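Side-chain contacts in GDSL-like protein (Collinsella aerofaciens ATCC 25986, PDB 7BXD), which is a GDSL-like acylhydrolase of the SGNH-hydrolase clan that probably cleaves ester bonds of acylated substrates: residues Thr84-Phe87 / Val88-Leu91; Val131-Leu134 / Ile135-Thr139. All coordinates share one frame; numbering follows the deposited sequence.

Contact 1 of 2, residues Thr84-Phe87 / Val88-Leu91; sequences TDSF and VERL
S86 and E89 meet where the chain turns from a loop into the short helix 87-90, and R90 N closes the first turn onto S86 O at 2.8 Å. The two residues form a capping box. S86 is the N-cap: its OG accepts from E89 N at 3.0 Å. The carboxylate of E89 folds back in return, and its OE1 accepts from S86 N at 3.1 Å. S86 OG also donates to E89 OE1, at 2.7 Å. The two donors reach OE1 from opposite faces of the carboxylate plane, both on its anti side. The S86 hydroxyl sits between its own N and carbonyl carbon (chi1 66°), which lets it serve E89 N and OE1 at once. With an alanine at E89, S86 N would probably lose this acceptor, and the S86 hydroxyl would be freer to turn.

R90 lies beside F87, pointing the same way. Its chain bends at chi3 (-73°), and NE donates to D85 O from above the carbonyl plane. NH2 is hydrogen-bonded to S75 OG and G35 O, and NH1 to F70 O, which ties the turn to strands 30-35 and 66-71. R90 also makes a cation-pi contact with F87, the planes 73° apart: NH2 stands over one ring face, off toward the rim, 3.4 Å from F87 CD1.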
ATOM      1  N   THR A  84      12.054  12.818   2.430  1.00 23.69           N
ATOM      2  CA  THR A  84      11.071  13.855   2.122  1.00 24.14           C
ATOM      3  C   THR A  84       9.944  13.373   1.205  1.00 22.52           C
ATOM      4  O   THR A  84       9.206  14.214   0.642  1.00 23.24           O
ATOM      5  CB  THR A  84      11.746  15.075   1.513  1.00 26.83           C
ATOM      6  OG1 THR A  84      12.472  14.658   0.343  1.00 28.17           O
ATOM      7  CG2 THR A  84      12.684  15.702   2.535  1.00 27.70           C
ATOM      8  N   ASP A  85       9.787  12.057   1.044  1.00 20.52           N
ATOM      9  CA  ASP A  85       8.880  11.460   0.065  1.00 19.58           C
ATOM     10  C   ASP A  85       7.813  10.577   0.697  1.00 17.70           C
ATOM     11  O   ASP A  85       7.361   9.623   0.071  1.00 17.25           O
ATOM     12  CB  ASP A  85       9.674  10.669  -0.977  1.00 20.73           C
ATOM     13  CG  ASP A  85      10.431   9.493  -0.380  1.00 21.73           C
ATOM     14  OD1 ASP A  85      10.467   9.319   0.859  1.00 21.03           O
ATOM     15  OD2 ASP A  85      10.991   8.716  -1.193  1.00 23.70           O
ATOM     16  N   SER A  86       7.375  10.922   1.902  1.00 16.71           N
ATOM     17  CA  SER A  86       6.293  10.163   2.533  1.00 15.81           C
ATOM     18  C   SER A  86       4.990  10.312   1.743  1.00 15.07           C
ATOM     19  O   SER A  86       4.828  11.225   0.908  1.00 15.62           O
ATOM     20  CB  SER A  86       6.028  10.655   3.946  1.00 16.70           C
ATOM     21  OG  SER A  86       5.526  11.987   3.971  1.00 16.68           O
ATOM     22  N   PHE A  87       4.040   9.398   2.010  1.00 14.49           N
ATOM     23  CA  PHE A  87       2.734   9.563   1.375  1.00 14.24           C
ATOM     24  C   PHE A  87       2.152  10.924   1.752  1.00 14.20           C
ATOM     25  O   PHE A  87       1.543  11.604   0.926  1.00 14.57           O
ATOM     26  CB  PHE A  87       1.743   8.464   1.779  1.00 13.60           C
ATOM     27  CG  PHE A  87       2.003   7.070   1.236  1.00 13.40           C
ATOM     28  CD1 PHE A  87       3.265   6.434   1.297  1.00 14.35           C
ATOM     29  CD2 PHE A  87       0.932   6.340   0.710  1.00 14.18           C
ATOM     30  CE1 PHE A  87       3.419   5.094   0.860  1.00 14.10           C
ATOM     31  CE2 PHE A  87       1.098   5.016   0.281  1.00 14.66           C
ATOM     32  CZ  PHE A  87       2.314   4.401   0.368  1.00 13.88           C
ATOM     33  N   VAL A  88       2.287  11.318   3.022  1.00 14.29           N
ATOM     34  CA  VAL A  88       1.771  12.614   3.457  1.00 14.99           C
ATOM     35  C   VAL A  88       2.374  13.730   2.604  1.00 15.75           C
ATOM     36  O   VAL A  88       1.661  14.630   2.155  1.00 16.63           O
ATOM     37  CB  VAL A  88       2.063  12.822   4.955  1.00 15.58           C
ATOM     38  CG1 VAL A  88       1.842  14.286   5.373  1.00 16.68           C
ATOM     39  CG2 VAL A  88       1.210  11.867   5.804  1.00 16.26           C
ATOM     40  N   GLU A  89       3.703  13.695   2.393  1.00 15.80           N
ATOM     41  CA  GLU A  89       4.375  14.746   1.640  1.00 16.73           C
ATOM     42  C   GLU A  89       4.040  14.705   0.153  1.00 16.32           C
ATOM     43  O   GLU A  89       4.027  15.755  -0.513  1.00 17.06           O
ATOM     44  CB  GLU A  89       5.877  14.670   1.871  1.00 18.27           C
ATOM     45  CG  GLU A  89       6.310  15.158   3.246  1.00 19.71           C
ATOM     46  CD  GLU A  89       7.653  14.602   3.698  1.00 20.64           C
ATOM     47  OE1 GLU A  89       7.832  13.360   3.718  1.00 20.18           O
ATOM     48  OE2 GLU A  89       8.540  15.417   4.095  1.00 22.84           O
ATOM     49  N   ARG A  90       3.809  13.499  -0.401  1.00 15.75           N
ATOM     50  CA  ARG A  90       3.566  13.342  -1.834  1.00 15.69           C
ATOM     51  C   ARG A  90       2.125  13.636  -2.233  1.00 15.41           C
ATOM     52  O   ARG A  90       1.856  13.821  -3.429  1.00 15.91           O
ATOM     53  CB  ARG A  90       3.906  11.913  -2.293  1.00 16.12           C
ATOM     54  CG  ARG A  90       5.420  11.632  -2.303  1.00 17.59           C
ATOM     55  CD  ARG A  90       5.688  10.375  -3.132  1.00 20.59           C
ATOM     56  NE  ARG A  90       5.238   9.234  -2.356  1.00 20.06           N
ATOM     57  CZ  ARG A  90       4.481   8.192  -2.760  1.00 17.68           C
ATOM     58  NH1 ARG A  90       3.971   8.068  -3.991  1.00 18.21           N
ATOM     59  NH2 ARG A  90       4.251   7.248  -1.875  1.00 16.50           N
ATOM     60  N   LEU A  91       1.173  13.616  -1.285  1.00 15.18           N
ATOM     61  CA  LEU A  91      -0.239  13.578  -1.677  1.00 14.86           C
ATOM     62  C   LEU A  91      -0.629  14.766  -2.571  1.00 14.80           C
ATOM     63  O   LEU A  91      -1.358  14.605  -3.563  1.00 15.51           O
ATOM     64  CB  LEU A  91      -1.118  13.506  -0.427  1.00 15.55           C
ATOM     65  CG  LEU A  91      -2.622  13.616  -0.664  1.00 15.61           C
ATOM     66  CD1 LEU A  91      -3.131  12.509  -1.560  1.00 15.86           C
ATOM     67  CD2 LEU A  91      -3.323  13.588   0.688  1.00 16.71           C
TER

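Contact 2 of 2, residues Val131-Leu134 / Ile135-Thr139; sequences VDYL and IRTIT
Two successive turns of helix 127-141, one of the helices that flank the parallel sheet of this SGNH-hydrolase fold, make this contact through i to i+4 pairs. D132 and R136 form a salt bridge on the outer side. R136 NE donates to D132 OD2 at 2.7 Å, with an N-H...O angle of 165°. The bond lies in the guanidinium plane but meets OD2 from above the carboxylate plane. R136 NH2 adds a weak bond to the same oxygen. A water also joins the pair: it donates to D132 OD2 and accepts from R136 NH2. The other carboxylate oxygen, OD1, is hydrogen-bonded to Y190 OH, just past helix 176-189. The guanidinium lies with one face over Y133 CA and stands nearly perpendicular to the Y133 ring.

T137 covers one face of that ring. Its OG1 is 3.2 Å above the plane, over the centre, and its CB makes a CH-pi contact at 4.2 Å from the ring centroid. With OG1 beside its own backbone N (chi1 -55°), the hydroxyl can also donate to Y133 O, at 2.8 Å. T137 N donates to the same carbonyl oxygen from the opposite face of its plane.

The inner side is apolar. V131 CG1 and I135 CD1 pack alongside each other, 4.0 Å apart, and both residues touch F149 and V186. L134 and I138 turn to V103 of strand 100-104.

The chemistry thus changes around the helix. Opposite charges and a bridging water pair on the outer side, while branched carbon chains seat the inner side on the sheet and against helix 176-189. On the side of Y133 and T137, which faces helix 87-90, two bonds to Y133 O satisfy the T137 hydroxyl and amide within the helix.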
ATOM      1  N   VAL A 131      -2.030   8.243   8.753  1.00 13.13           N
ATOM      2  CA  VAL A 131      -3.182   7.637   8.093  1.00 13.06           C
ATOM      3  C   VAL A 131      -4.379   8.578   8.190  1.00 13.08           C
ATOM      4  O   VAL A 131      -5.128   8.778   7.226  1.00 13.56           O
ATOM      5  CB  VAL A 131      -3.487   6.231   8.644  1.00 13.68           C
ATOM      6  CG1 VAL A 131      -4.752   5.642   7.975  1.00 14.42           C
ATOM      7  CG2 VAL A 131      -2.301   5.289   8.413  1.00 14.48           C
ATOM      8  N   ASP A 132      -4.584   9.174   9.376  1.00 13.27           N
ATOM      9  CA  ASP A 132      -5.658  10.144   9.565  1.00 13.80           C
ATOM     10  C   ASP A 132      -5.517  11.308   8.588  1.00 13.53           C
ATOM     11  O   ASP A 132      -6.494  11.722   7.948  1.00 14.23           O
ATOM     12  CB  ASP A 132      -5.629  10.590  11.033  1.00 14.24           C
ATOM     13  CG  ASP A 132      -6.751  11.535  11.389  1.00 15.42           C
ATOM     14  OD1 ASP A 132      -7.848  11.029  11.711  1.00 16.59           O
ATOM     15  OD2 ASP A 132      -6.525  12.764  11.347  1.00 17.20           O
ATOM     16  N   TYR A 133      -4.306  11.857   8.472  1.00 14.22           N
ATOM     17  CA  TYR A 133      -4.075  12.945   7.513  1.00 14.66           C
ATOM     18  C   TYR A 133      -4.450  12.531   6.102  1.00 13.75           C
ATOM     19  O   TYR A 133      -5.075  13.306   5.366  1.00 14.24           O
ATOM     20  CB  TYR A 133      -2.608  13.391   7.554  1.00 15.75           C
ATOM     21  CG  TYR A 133      -2.319  14.503   6.587  1.00 16.29           C
ATOM     22  CD1 TYR A 133      -1.921  14.219   5.269  1.00 16.47           C
ATOM     23  CD2 TYR A 133      -2.424  15.848   6.992  1.00 18.57           C
ATOM     24  CE1 TYR A 133      -1.667  15.230   4.379  1.00 17.96           C
ATOM     25  CE2 TYR A 133      -2.166  16.872   6.105  1.00 19.73           C
ATOM     26  CZ  TYR A 133      -1.795  16.557   4.799  1.00 19.49           C
ATOM     27  OH  TYR A 133      -1.541  17.598   3.902  1.00 21.35           O
ATOM     28  N   LEU A 134      -4.007  11.346   5.665  1.00 13.96           N
ATOM     29  CA  LEU A 134      -4.297  10.944   4.289  1.00 14.07           C
ATOM     30  C   LEU A 134      -5.788  10.879   4.040  1.00 13.58           C
ATOM     31  O   LEU A 134      -6.272  11.336   2.999  1.00 14.38           O
ATOM     32  CB  LEU A 134      -3.670   9.592   3.955  1.00 14.34           C
ATOM     33  CG  LEU A 134      -2.137   9.510   3.838  1.00 14.95           C
ATOM     34  CD1 LEU A 134      -1.788   8.093   3.371  1.00 16.12           C
ATOM     35  CD2 LEU A 134      -1.593  10.541   2.868  1.00 14.97           C
ATOM     36  N   ILE A 135      -6.561  10.292   4.966  1.00 13.19           N
ATOM     37  CA  ILE A 135      -7.984  10.150   4.700  1.00 13.35           C
ATOM     38  C   ILE A 135      -8.657  11.514   4.657  1.00 13.71           C
ATOM     39  O   ILE A 135      -9.450  11.802   3.744  1.00 14.70           O
ATOM     40  CB  ILE A 135      -8.652   9.213   5.725  1.00 13.42           C
ATOM     41  CG1 ILE A 135      -8.101   7.783   5.532  1.00 13.67           C
ATOM     42  CG2 ILE A 135     -10.186   9.271   5.578  1.00 14.10           C
ATOM     43  CD1 ILE A 135      -8.391   6.838   6.672  1.00 14.82           C
ATOM     44  N   ARG A 136      -8.328  12.382   5.623  1.00 14.23           N
ATOM     45  CA  ARG A 136      -8.932  13.722   5.627  1.00 15.20           C
ATOM     46  C   ARG A 136      -8.564  14.482   4.363  1.00 14.12           C
ATOM     47  O   ARG A 136      -9.392  15.215   3.789  1.00 15.08           O
ATOM     48  CB  ARG A 136      -8.482  14.506   6.867  1.00 16.52           C
ATOM     49  CG  ARG A 136      -9.105  14.007   8.176  1.00 18.35           C
ATOM     50  CD  ARG A 136      -8.703  14.942   9.351  1.00 21.27           C
ATOM     51  NE  ARG A 136      -7.294  14.812   9.740  1.00 24.43           N
ATOM     52  CZ  ARG A 136      -6.330  15.720   9.540  1.00 27.54           C
ATOM     53  NH1 ARG A 136      -6.588  16.866   8.923  1.00 29.52           N
ATOM     54  NH2 ARG A 136      -5.087  15.468   9.960  1.00 29.19           N
ATOM     55  N   THR A 137      -7.301  14.369   3.943  1.00 14.21           N
ATOM     56  CA  THR A 137      -6.803  15.273   2.907  1.00 14.74           C
ATOM     57  C   THR A 137      -7.184  14.769   1.513  1.00 14.61           C
ATOM     58  O   THR A 137      -7.497  15.565   0.612  1.00 15.62           O
ATOM     59  CB  THR A 137      -5.293  15.479   3.084  1.00 15.65           C
ATOM     60  OG1 THR A 137      -5.064  15.935   4.422  1.00 16.17           O
ATOM     61  CG2 THR A 137      -4.756  16.526   2.104  1.00 17.34           C
ATOM     62  N   ILE A 138      -7.177  13.444   1.304  1.00 13.97           N
ATOM     63  CA  ILE A 138      -7.720  12.905   0.058  1.00 14.06           C
ATOM     64  C   ILE A 138      -9.168  13.348  -0.089  1.00 14.73           C
ATOM     65  O   ILE A 138      -9.603  13.759  -1.177  1.00 15.55           O
ATOM     66  CB  ILE A 138      -7.587  11.370   0.015  1.00 14.30           C
ATOM     67  CG1 ILE A 138      -6.115  10.959  -0.160  1.00 14.26           C
ATOM     68  CG2 ILE A 138      -8.481  10.768  -1.088  1.00 15.21           C
ATOM     69  CD1 ILE A 138      -5.825   9.472   0.086  1.00 15.03           C
ATOM     70  N   THR A 139      -9.944  13.275   1.005  1.00 14.78           N
ATOM     71  CA  THR A 139     -11.345  13.645   0.916  1.00 15.31           C
ATOM     72  C   THR A 139     -11.496  15.131   0.613  1.00 15.55           C
ATOM     73  O   THR A 139     -12.356  15.524  -0.184  1.00 16.39           O
ATOM     74  CB  THR A 139     -12.089  13.240   2.192  1.00 15.46           C
ATOM     75  OG1 THR A 139     -11.916  11.835   2.421  1.00 15.25           O
ATOM     76  CG2 THR A 139     -13.583  13.557   2.039  1.00 16.46           C
TER
HETATM   77  O   HOH W   1      -3.844  13.671  11.225  1.00 22.02           O

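Contacts 1 and 2 are neighbours in space, with centres about 12 Å apart, and both are partly buried. They meet through apolar groups: L91 CD2 packs on T137 CG2 at 3.6 Å, L91 CD1 on I138 CG1, and V88 CG1 on the Y133 ring. Helix 87-90 therefore lies against helix 127-141. The elements they secure differ. Contact 1 starts a short helix and fixes it to strands 30-35 and 66-71 through the polar bonds of its arginine to backbone carbonyls. Contact 2 runs along the middle of a long helix that rests on strands 100-104 and 146-150. There the arginine is at the surface, paired with an acid and a water.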